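Local coordinates for uncharacterized protein (Bacteroides ovatus, PDB 4DQA) that is of unknown function but probably binds carbohydrate, joining a BT_3987-like N-terminal domain to a concanavalin A-like lectin/glucanase domain, at residues 65-76 with 107-115; 282-290 with 309-318. All coordinates share one frame; numbering follows the deposited sequence. Where two conformers were deposited one is given.

Interaction 1 of 2, residues 65-76 with 107-115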
loop_
_atom_site.group_PDB
_atom_site.type_symbol
_atom_site.label_atom_id
_atom_site.label_comp_id
_atom_site.label_asym_id
_atom_site.label_seq_id
_atom_site.Cartn_x
_atom_site.Cartn_y
_atom_site.Cartn_z
ATOM N N ASN A 65 4.707 -6.023 12.283
ATOM C CA ASN A 65 4.186 -4.670 12.147
ATOM C C ASN A 65 2.752 -4.569 12.635
ATOM O O ASN A 65 1.954 -3.779 12.136
ATOM C CB ASN A 65 4.273 -4.209 10.690
ATOM C CG ASN A 65 4.903 -2.842 10.562
ATOM O OD1 ASN A 65 5.906 -2.669 9.865
ATOM N ND2 ASN A 65 4.330 -1.858 11.255
ATOM N N TYR A 66 2.428 -5.351 13.660
ATOM C CA TYR A 66 1.068 -5.317 14.181
ATOM C C TYR A 66 0.703 -3.991 14.850
ATOM O O TYR A 66 1.492 -3.394 15.591
ATOM C CB TYR A 66 0.817 -6.472 15.159
ATOM C CG TYR A 66 0.910 -7.821 14.494
ATOM C CD1 TYR A 66 -0.102 -8.285 13.649
ATOM C CD2 TYR A 66 2.016 -8.628 14.687
ATOM C CE1 TYR A 66 -0.006 -9.512 13.039
ATOM C CE2 TYR A 66 2.121 -9.852 14.076
ATOM C CZ TYR A 66 1.109 -10.295 13.256
ATOM O OH TYR A 66 1.216 -11.524 12.652
ATOM N N GLU A 67 -0.516 -3.543 14.559
ATOM C CA GLU A 67 -1.105 -2.361 15.169
ATOM C C GLU A 67 -2.069 -2.768 16.280
ATOM O O GLU A 67 -2.875 -3.654 16.094
ATOM C CB GLU A 67 -1.885 -1.585 14.105
ATOM C CG GLU A 67 -1.035 -0.686 13.227
ATOM C CD GLU A 67 -1.167 0.762 13.634
ATOM O OE1 GLU A 67 -0.661 1.112 14.718
ATOM O OE2 GLU A 67 -1.799 1.539 12.888
HETATM N N MSE A 68 -1.989 -2.105 17.419
HETATM C CA MSE A 68 -2.880 -2.353 18.513
HETATM C C MSE A 68 -4.291 -1.859 18.208
HETATM O O MSE A 68 -4.479 -0.778 17.674
HETATM C CB MSE A 68 -2.293 -1.606 19.703
HETATM C CG MSE A 68 -3.114 -1.644 20.905
HETATM SE SE MSE A 68 -2.478 -3.005 22.099
HETATM C CE MSE A 68 -3.729 -2.609 23.361
ATOM N N LEU A 69 -5.288 -2.668 18.520
ATOM C CA LEU A 69 -6.671 -2.231 18.414
ATOM C C LEU A 69 -6.947 -1.262 19.559
ATOM O O LEU A 69 -6.288 -1.330 20.588
ATOM C CB LEU A 69 -7.608 -3.426 18.544
ATOM C CG LEU A 69 -7.700 -4.377 17.359
ATOM C CD1 LEU A 69 -8.562 -5.561 17.710
ATOM C CD2 LEU A 69 -8.270 -3.649 16.178
ATOM N N ASP A 70 -7.927 -0.379 19.370
ATOM C CA ASP A 70 -8.375 0.521 20.436
ATOM C C ASP A 70 -9.247 -0.196 21.458
ATOM O O ASP A 70 -10.175 -0.902 21.103
ATOM C CB ASP A 70 -9.152 1.703 19.842
ATOM C CG ASP A 70 -8.255 2.695 19.138
ATOM O OD1 ASP A 70 -7.042 2.741 19.459
ATOM O OD2 ASP A 70 -8.769 3.433 18.268
ATOM N N VAL A 71 -8.957 0.021 22.730
ATOM C CA VAL A 71 -9.669 -0.606 23.826
ATOM C C VAL A 71 -11.142 -0.238 23.791
ATOM O O VAL A 71 -11.978 -0.983 24.303
ATOM C CB VAL A 71 -9.083 -0.153 25.174
ATOM C CG1 VAL A 71 -9.859 -0.748 26.343
ATOM C CG2 VAL A 71 -7.617 -0.538 25.247
ATOM N N SER A 72 -11.460 0.908 23.198
ATOM C CA SER A 72 -12.844 1.359 23.151
ATOM C C SER A 72 -13.688 0.440 22.290
ATOM O O SER A 72 -14.909 0.438 22.397
ATOM C CB SER A 72 -12.939 2.800 22.634
ATOM O OG SER A 72 -12.587 2.894 21.260
ATOM N N GLN A 73 -13.053 -0.346 21.433
ATOM C CA GLN A 73 -13.815 -1.244 20.568
ATOM C C GLN A 73 -13.862 -2.678 21.122
ATOM O O GLN A 73 -14.323 -3.600 20.448
ATOM C CB GLN A 73 -13.284 -1.192 19.120
ATOM C CG GLN A 73 -11.901 -1.775 18.912
ATOM C CD GLN A 73 -11.223 -1.288 17.619
ATOM O OE1 GLN A 73 -10.107 -0.755 17.649
ATOM N NE2 GLN A 73 -11.884 -1.494 16.484
ATOM N N VAL A 74 -13.424 -2.849 22.366
ATOM C CA VAL A 74 -13.417 -4.150 23.016
ATOM C C VAL A 74 -14.402 -4.196 24.187
ATOM O O VAL A 74 -14.372 -3.334 25.061
ATOM C CB VAL A 74 -12.022 -4.469 23.575
ATOM C CG1 VAL A 74 -12.019 -5.778 24.297
ATOM C CG2 VAL A 74 -11.001 -4.480 22.453
ATOM N N LYS A 75 -15.285 -5.190 24.173
ATOM C CA LYS A 75 -16.191 -5.428 25.292
ATOM C C LYS A 75 -16.105 -6.881 25.737
ATOM O O LYS A 75 -16.092 -7.790 24.924
ATOM C CB LYS A 75 -17.626 -5.062 24.907
ATOM C CG LYS A 75 -17.844 -3.561 24.751
ATOM N N LEU A 76 -16.019 -7.093 27.042
ATOM C CA LEU A 76 -15.956 -8.437 27.591
ATOM C C LEU A 76 -17.323 -8.738 28.186
ATOM O O LEU A 76 -17.954 -7.855 28.798
ATOM C CB LEU A 76 -14.918 -8.554 28.701
ATOM C CG LEU A 76 -13.499 -8.068 28.407
ATOM C CD1 LEU A 76 -12.584 -8.422 29.551
ATOM C CD2 LEU A 76 -12.994 -8.671 27.161
ATOM N N ASN A 107 -3.391 -3.383 6.885
ATOM C CA ASN A 107 -2.682 -3.441 8.146
ATOM C C ASN A 107 -3.076 -4.702 8.850
ATOM O O ASN A 107 -4.126 -5.271 8.597
ATOM C CB ASN A 107 -3.067 -2.257 9.032
ATOM C CG ASN A 107 -2.541 -0.966 8.511
ATOM O OD1 ASN A 107 -1.360 -0.669 8.658
ATOM N ND2 ASN A 107 -3.402 -0.190 7.872
ATOM N N SER A 108 -2.208 -5.147 9.732
ATOM C CA SER A 108 -2.549 -6.270 10.571
ATOM C C SER A 108 -2.632 -5.757 12.000
ATOM O O SER A 108 -1.857 -4.915 12.411
ATOM C CB SER A 108 -1.552 -7.416 10.378
ATOM O OG SER A 108 -1.663 -7.952 9.060
ATOM N N TYR A 109 -3.642 -6.232 12.712
ATOM C CA TYR A 109 -3.968 -5.707 14.034
ATOM C C TYR A 109 -3.856 -6.786 15.082
ATOM O O TYR A 109 -3.920 -7.985 14.772
ATOM C CB TYR A 109 -5.401 -5.153 14.033
ATOM C CG TYR A 109 -5.579 -4.000 13.088
ATOM C CD1 TYR A 109 -5.329 -2.697 13.500
ATOM C CD2 TYR A 109 -5.945 -4.214 11.776
ATOM C CE1 TYR A 109 -5.478 -1.635 12.621
ATOM C CE2 TYR A 109 -6.096 -3.168 10.895
ATOM C CZ TYR A 109 -5.842 -1.885 11.325
ATOM O OH TYR A 109 -5.981 -0.844 10.452
ATOM N N VAL A 110 -3.688 -6.369 16.327
ATOM C CA VAL A 110 -3.602 -7.327 17.414
ATOM C C VAL A 110 -4.337 -6.803 18.628
ATOM O O VAL A 110 -4.361 -5.599 18.909
ATOM C CB VAL A 110 -2.127 -7.641 17.754
ATOM C CG1 VAL A 110 -1.383 -6.363 18.125
ATOM C CG2 VAL A 110 -2.010 -8.693 18.868
ATOM N N LEU A 111 -4.936 -7.731 19.350
ATOM C CA LEU A 111 -5.513 -7.459 20.653
ATOM C C LEU A 111 -4.831 -8.409 21.634
ATOM O O LEU A 111 -5.058 -9.620 21.581
ATOM C CB LEU A 111 -7.027 -7.711 20.638
ATOM C CG LEU A 111 -7.712 -7.543 21.995
ATOM C CD1 LEU A 111 -7.619 -6.116 22.447
ATOM C CD2 LEU A 111 -9.173 -7.982 21.920
ATOM N N PRO A 112 -3.990 -7.876 22.526
ATOM C CA PRO A 112 -3.324 -8.714 23.515
ATOM C C PRO A 112 -4.120 -8.693 24.799
ATOM O O PRO A 112 -4.401 -7.609 25.299
ATOM C CB PRO A 112 -1.970 -8.031 23.698
ATOM C CG PRO A 112 -2.251 -6.574 23.449
ATOM C CD PRO A 112 -3.418 -6.520 22.474
HETATM N N MSE A 113 -4.530 -9.861 25.280
HETATM C CA MSE A 113 -5.292 -9.949 26.520
HETATM C C MSE A 113 -4.442 -10.542 27.636
HETATM O O MSE A 113 -3.817 -11.575 27.464
HETATM C CB MSE A 113 -6.504 -10.845 26.319
HETATM C CG MSE A 113 -7.465 -10.416 25.224
HETATM SE SE MSE A 113 -8.318 -8.717 25.656
HETATM C CE MSE A 113 -8.782 -9.001 27.459
ATOM N N ARG A 114 -4.451 -9.886 28.786
ATOM C CA ARG A 114 -3.743 -10.349 29.953
ATOM C C ARG A 114 -4.685 -11.056 30.882
ATOM O O ARG A 114 -5.826 -10.639 31.040
ATOM C CB ARG A 114 -3.136 -9.159 30.691
ATOM C CG ARG A 114 -2.298 -9.550 31.882
ATOM C CD ARG A 114 -1.524 -8.370 32.395
ATOM N NE ARG A 114 -0.407 -7.972 31.535
ATOM C CZ ARG A 114 0.840 -8.425 31.660
ATOM N NH1 ARG A 114 1.128 -9.337 32.587
ATOM N NH2 ARG A 114 1.804 -7.963 30.861
ATOM N N VAL A 115 -4.204 -12.129 31.504
ATOM C CA VAL A 115 -4.950 -12.773 32.581
ATOM C C VAL A 115 -4.301 -12.440 33.923
ATOM O O VAL A 115 -3.066 -12.313 34.041
ATOM C CB VAL A 115 -5.091 -14.316 32.369
ATOM C CG1 VAL A 115 -3.724 -15.000 32.376
ATOM C CG2 VAL A 115 -6.005 -14.938 33.426
HETATM O O HOH W 1 0.230 -3.788 9.898
HETATM O O HOH W 2 -4.532 1.965 11.267
#
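Tyr66 lies against Ser108 and Val110, its CB 3.7 Å from Val110 CG1. With CG beside its own backbone N (chi1 -64°), the ring lies across Ser108, with CD1 and CE1 at the serine CB, and also meets the ring of Phe132, a place suited to a large flat residue. At Glu67 the two backbones pair in parallel: Glu67 N donates to Ser108 O at 2.9 Å, nearly straight at 171°, and Glu67 O receives Val110 N at 2.8 Å. The exposed glutamate uses its aliphatic root here, CB lying 3.7 Å from Tyr109 CD1, while the tyrosine hydroxyl bonds to Lys104 O. Met68, a selenomethionine, goes to the other face of the sheet with Val110. Its CG is anti to the backbone N (chi1 175°) and the chain bends at chi2, crossing Pro112 at about a right angle and setting SE 3.7 Å from Pro112 CD; the long, unbranched, flexible side chain can lie across the proline ring. Leu69 N makes the last bond of the pairing, 3.1 Å to Val110 O, and Pro112, with no N-H, cannot continue it. The two methyls of Leu69 divide between neighbours, CD2 against Tyr109 CB and CD1 3.9 Å from Leu111 CB, with Leu97 and Phe133 nearby. After the 3-10 turn at 71-72, Val74 meets Leu111 tip to tip, CG2 to CD1 at 3.8 Å, and Leu76 CD2 approaches the CE of selenomethionine Met113. By now the chain pairs with strand 93-97 in the facing sheet. A chain that leaves one sheet after 67-68 and enters the facing sheet at 74-76, with aliphatic side chains filling the gap, is typical of a beta sandwich, consistent with the E-set, immunoglobulin-like character of this N-terminal domain.

Interaction 2 of 2, residues 282-290 with 309-318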
loop_
_atom_site.group_PDB
_atom_site.type_symbol
_atom_site.label_atom_id
_atom_site.label_comp_id
_atom_site.label_asym_id
_atom_site.label_seq_id
_atom_site.Cartn_x
_atom_site.Cartn_y
_atom_site.Cartn_z
ATOM N N LYS A 282 -5.274 0.700 -18.510
ATOM C CA LYS A 282 -5.675 1.235 -17.225
ATOM C C LYS A 282 -4.466 1.581 -16.379
ATOM O O LYS A 282 -3.403 0.956 -16.504
ATOM C CB LYS A 282 -6.545 0.236 -16.476
ATOM C CG LYS A 282 -7.849 -0.101 -17.169
ATOM C CD LYS A 282 -8.583 -1.171 -16.361
ATOM C CE LYS A 282 -9.865 -1.632 -16.981
ATOM N NZ LYS A 282 -9.577 -2.442 -18.205
HETATM N N MSE A 283 -4.631 2.556 -15.491
HETATM C CA MSE A 283 -3.610 2.895 -14.522
HETATM C C MSE A 283 -4.238 2.998 -13.145
HETATM O O MSE A 283 -5.417 3.300 -12.995
HETATM C CB MSE A 283 -2.910 4.225 -14.814
HETATM C CG MSE A 283 -2.292 4.274 -16.198
HETATM SE SE MSE A 283 -1.029 5.758 -16.279
HETATM C CE MSE A 283 -1.044 6.060 -18.194
ATOM N N SER A 284 -3.395 2.795 -12.157
ATOM C CA SER A 284 -3.776 2.895 -10.752
ATOM C C SER A 284 -2.559 3.330 -9.971
ATOM O O SER A 284 -1.425 3.025 -10.329
ATOM C CB SER A 284 -4.268 1.538 -10.286
ATOM O OG SER A 284 -4.472 1.466 -8.874
ATOM N N GLU A 285 -2.767 4.040 -8.867
ATOM C CA GLU A 285 -1.665 4.352 -7.944
ATOM C C GLU A 285 -0.503 5.041 -8.653
ATOM O O GLU A 285 0.674 4.662 -8.511
ATOM C CB GLU A 285 -1.186 3.107 -7.202
ATOM C CG GLU A 285 -2.219 2.489 -6.321
ATOM C CD GLU A 285 -2.623 3.411 -5.185
ATOM O OE1 GLU A 285 -1.726 3.850 -4.431
ATOM O OE2 GLU A 285 -3.829 3.745 -5.070
ATOM N N VAL A 286 -0.856 6.080 -9.384
ATOM C CA VAL A 286 0.114 6.890 -10.132
ATOM C C VAL A 286 0.724 7.939 -9.220
ATOM O O VAL A 286 -0.005 8.704 -8.585
ATOM C CB VAL A 286 -0.587 7.594 -11.297
ATOM C CG1 VAL A 286 0.357 8.515 -12.043
ATOM C CG2 VAL A 286 -1.220 6.589 -12.248
ATOM N N ARG A 287 2.050 7.953 -9.110
ATOM C CA ARG A 287 2.729 8.858 -8.179
ATOM C C ARG A 287 3.963 9.480 -8.755
ATOM O O ARG A 287 4.685 8.856 -9.520
ATOM C CB ARG A 287 3.129 8.129 -6.896
ATOM C CG ARG A 287 2.023 7.261 -6.307
ATOM C CD ARG A 287 2.529 6.512 -5.075
ATOM N NE ARG A 287 1.566 5.476 -4.696
ATOM C CZ ARG A 287 1.884 4.282 -4.239
ATOM N NH1 ARG A 287 3.153 3.936 -4.063
ATOM N NH2 ARG A 287 0.925 3.422 -3.934
ATOM N N VAL A 288 4.254 10.695 -8.299
ATOM C CA VAL A 288 5.552 11.318 -8.542
ATOM C C VAL A 288 6.093 11.729 -7.187
ATOM O O VAL A 288 5.366 12.325 -6.389
ATOM C CB VAL A 288 5.455 12.565 -9.404
ATOM C CG1 VAL A 288 6.841 13.208 -9.561
ATOM C CG2 VAL A 288 4.904 12.239 -10.778
ATOM N N TRP A 289 7.355 11.401 -6.926
ATOM C CA TRP A 289 8.013 11.776 -5.681
ATOM C C TRP A 289 9.204 12.651 -5.990
ATOM O O TRP A 289 9.866 12.482 -7.016
ATOM C CB TRP A 289 8.557 10.540 -4.955
ATOM C CG TRP A 289 7.577 9.487 -4.595
ATOM C CD1 TRP A 289 7.054 8.528 -5.422
ATOM C CD2 TRP A 289 7.039 9.225 -3.286
ATOM N NE1 TRP A 289 6.207 7.707 -4.715
ATOM C CE2 TRP A 289 6.196 8.109 -3.399
ATOM C CE3 TRP A 289 7.178 9.840 -2.032
ATOM C CZ2 TRP A 289 5.490 7.587 -2.315
ATOM C CZ3 TRP A 289 6.471 9.320 -0.952
ATOM C CH2 TRP A 289 5.640 8.208 -1.104
ATOM N N SER A 290 9.530 13.540 -5.051
ATOM C CA SER A 290 10.734 14.356 -5.139
ATOM C C SER A 290 11.941 13.733 -4.409
ATOM O O SER A 290 12.870 14.442 -3.981
ATOM C CB SER A 290 10.438 15.741 -4.570
ATOM O OG SER A 290 10.004 15.636 -3.226
ATOM N N SER A 309 2.179 11.932 2.698
ATOM C CA SER A 309 3.600 11.584 2.812
ATOM C C SER A 309 4.535 12.698 2.353
ATOM O O SER A 309 4.375 13.258 1.261
ATOM C CB SER A 309 3.932 10.356 1.945
ATOM O OG SER A 309 3.275 9.156 2.367
ATOM N N GLU A 310 5.553 12.958 3.150
ATOM C CA GLU A 310 6.608 13.866 2.763
ATOM C C GLU A 310 7.299 13.349 1.508
ATOM O O GLU A 310 7.610 12.162 1.399
ATOM C CB GLU A 310 7.610 13.996 3.903
ATOM C CG GLU A 310 8.749 14.947 3.603
ATOM C CD GLU A 310 8.350 16.417 3.708
ATOM O OE1 GLU A 310 7.310 16.715 4.338
ATOM O OE2 GLU A 310 9.115 17.255 3.188
ATOM N N GLY A 311 7.488 14.231 0.541
ATOM C CA GLY A 311 8.139 13.867 -0.703
ATOM C C GLY A 311 7.213 13.447 -1.830
ATOM O O GLY A 311 7.657 13.245 -2.961
ATOM N N LEU A 312 5.923 13.301 -1.529
ATOM C CA LEU A 312 4.955 12.865 -2.513
ATOM C C LEU A 312 4.398 14.108 -3.206
ATOM O O LEU A 312 3.680 14.902 -2.591
ATOM C CB LEU A 312 3.858 12.083 -1.847
ATOM C CG LEU A 312 2.795 11.463 -2.721
ATOM C CD1 LEU A 312 3.373 10.481 -3.770
ATOM C CD2 LEU A 312 1.762 10.752 -1.835
ATOM N N ALA A 313 4.803 14.300 -4.455
ATOM C CA ALA A 313 4.458 15.513 -5.200
ATOM C C ALA A 313 3.149 15.408 -5.971
ATOM O O ALA A 313 2.531 16.417 -6.317
ATOM C CB ALA A 313 5.608 15.895 -6.154
ATOM N N LEU A 314 2.728 14.179 -6.266
ATOM C CA LEU A 314 1.529 13.939 -7.052
ATOM C C LEU A 314 1.055 12.534 -6.755
ATOM O O LEU A 314 1.869 11.610 -6.692
ATOM C CB LEU A 314 1.847 14.042 -8.538
ATOM C CG LEU A 314 0.642 13.803 -9.449
ATOM C CD1 LEU A 314 -0.283 15.002 -9.331
ATOM C CD2 LEU A 314 1.048 13.542 -10.886
ATOM N N TYR A 315 -0.246 12.360 -6.578
ATOM C CA TYR A 315 -0.817 11.029 -6.314
ATOM C C TYR A 315 -2.203 10.925 -6.879
ATOM O O TYR A 315 -3.119 11.589 -6.405
ATOM C CB TYR A 315 -0.858 10.821 -4.800
ATOM C CG TYR A 315 -1.216 9.426 -4.300
ATOM C CD1 TYR A 315 -1.234 8.309 -5.132
ATOM C CD2 TYR A 315 -1.514 9.255 -2.964
ATOM C CE1 TYR A 315 -1.546 7.033 -4.622
ATOM C CE2 TYR A 315 -1.836 8.018 -2.456
ATOM C CZ TYR A 315 -1.806 6.906 -3.271
ATOM O OH TYR A 315 -2.132 5.695 -2.711
ATOM N N TYR A 316 -2.380 10.064 -7.878
ATOM C CA TYR A 316 -3.697 9.721 -8.353
ATOM C C TYR A 316 -3.938 8.240 -8.124
ATOM O O TYR A 316 -3.330 7.389 -8.790
ATOM C CB TYR A 316 -3.841 10.020 -9.853
ATOM C CG TYR A 316 -3.951 11.493 -10.188
ATOM C CD1 TYR A 316 -5.070 12.224 -9.801
ATOM C CD2 TYR A 316 -2.931 12.162 -10.852
ATOM C CE1 TYR A 316 -5.176 13.574 -10.096
ATOM C CE2 TYR A 316 -3.029 13.499 -11.168
ATOM C CZ TYR A 316 -4.152 14.217 -10.768
ATOM O OH TYR A 316 -4.275 15.556 -11.057
ATOM N N LYS A 317 -4.859 7.922 -7.221
ATOM C CA LYS A 317 -5.234 6.526 -6.999
ATOM C C LYS A 317 -5.992 5.971 -8.203
ATOM O O LYS A 317 -5.798 4.822 -8.586
ATOM C CB LYS A 317 -6.089 6.385 -5.735
ATOM C CG LYS A 317 -5.325 6.810 -4.492
ATOM C CD LYS A 317 -6.079 6.574 -3.165
ATOM C CE LYS A 317 -6.245 5.088 -2.837
ATOM N NZ LYS A 317 -4.920 4.393 -2.629
ATOM N N LEU A 318 -6.859 6.796 -8.764
ATOM C CA LEU A 318 -7.772 6.418 -9.862
ATOM C C LEU A 318 -8.699 5.253 -9.489
ATOM O O LEU A 318 -8.931 4.350 -10.284
ATOM C CB LEU A 318 -7.012 6.182 -11.189
ATOM C CG LEU A 318 -6.090 7.307 -11.594
ATOM C CD1 LEU A 318 -5.368 6.956 -12.883
ATOM C CD2 LEU A 318 -6.808 8.634 -11.732
HETATM O O HOH W 3 -6.933 2.347 -8.492
#
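Glu285 OE1 is gripped twice: Tyr315 OH donates to its syn lone pair at 2.6 Å, and Arg287 NH2 to its anti lone pair at 2.7 Å, within the guanidinium plane. The other oxygen, OE2, takes a salt bridge from Lys317 NZ at 2.8 Å, so the buried carboxylate is fixed in its rotation by two cations and a phenol, with Lys317 NZ somewhat out of its plane; the cations probably balance its charge. The Tyr315 ring stands at 84° to the guanidinium, with the arginine chain running alongside it; Arg287 NH1 bridges on to Glu166. Glu285 can turn back to this cluster because its chain bends at chi2 (-64°) and its backbone is left-handed, in a G1 bulge where Glu285 and Val286 both face Tyr316.

Antiparallel pairing follows, Tyr316 N reaching Val286 O at 2.8 Å. A classic bulge then places Ala313 and Leu314 opposite Val288, whose carbonyl accepts both amides. Beyond it, Leu312 CD1 sits over the six-membered ring of Trp289, 3.8 Å from its centroid and 14° off the normal, a CH-pi contact that suits a branched aliphatic tip. Gly311 holds the third position of the type II turn Ser309 to Leu312, at a positive phi that suits glycine, and its O receives Ser290 N at 2.8 Å.

Val286, Val288 and Leu314 line the opposite face and meet strand 264-266 of the other sheet. Antiparallel strands with one apolar face packed on a second sheet are characteristic of the concanavalin A-like jelly-roll sandwich, to which this domain is assigned.

Overall arrangement
From the N terminus, the chain first builds the BT_3987-like domain. Interaction 1 closes a span of 30 residues, 77-106, that includes strands 80-83 and 93-97, and so ties together the two sheets of that domain. Strand 128-135 follows, and the chain then passes into the lectin-like domain. Interaction 2 forms only late, closing an 18-residue connection that carries helix 295-300 and adding strand 312-316 beside 282-289 in the larger sheet. The contacts run in series, neither nested nor crossed. Their centres lie about 32 Å apart and their nearest atoms about 12 Å, so each consolidates its own domain without touching the other.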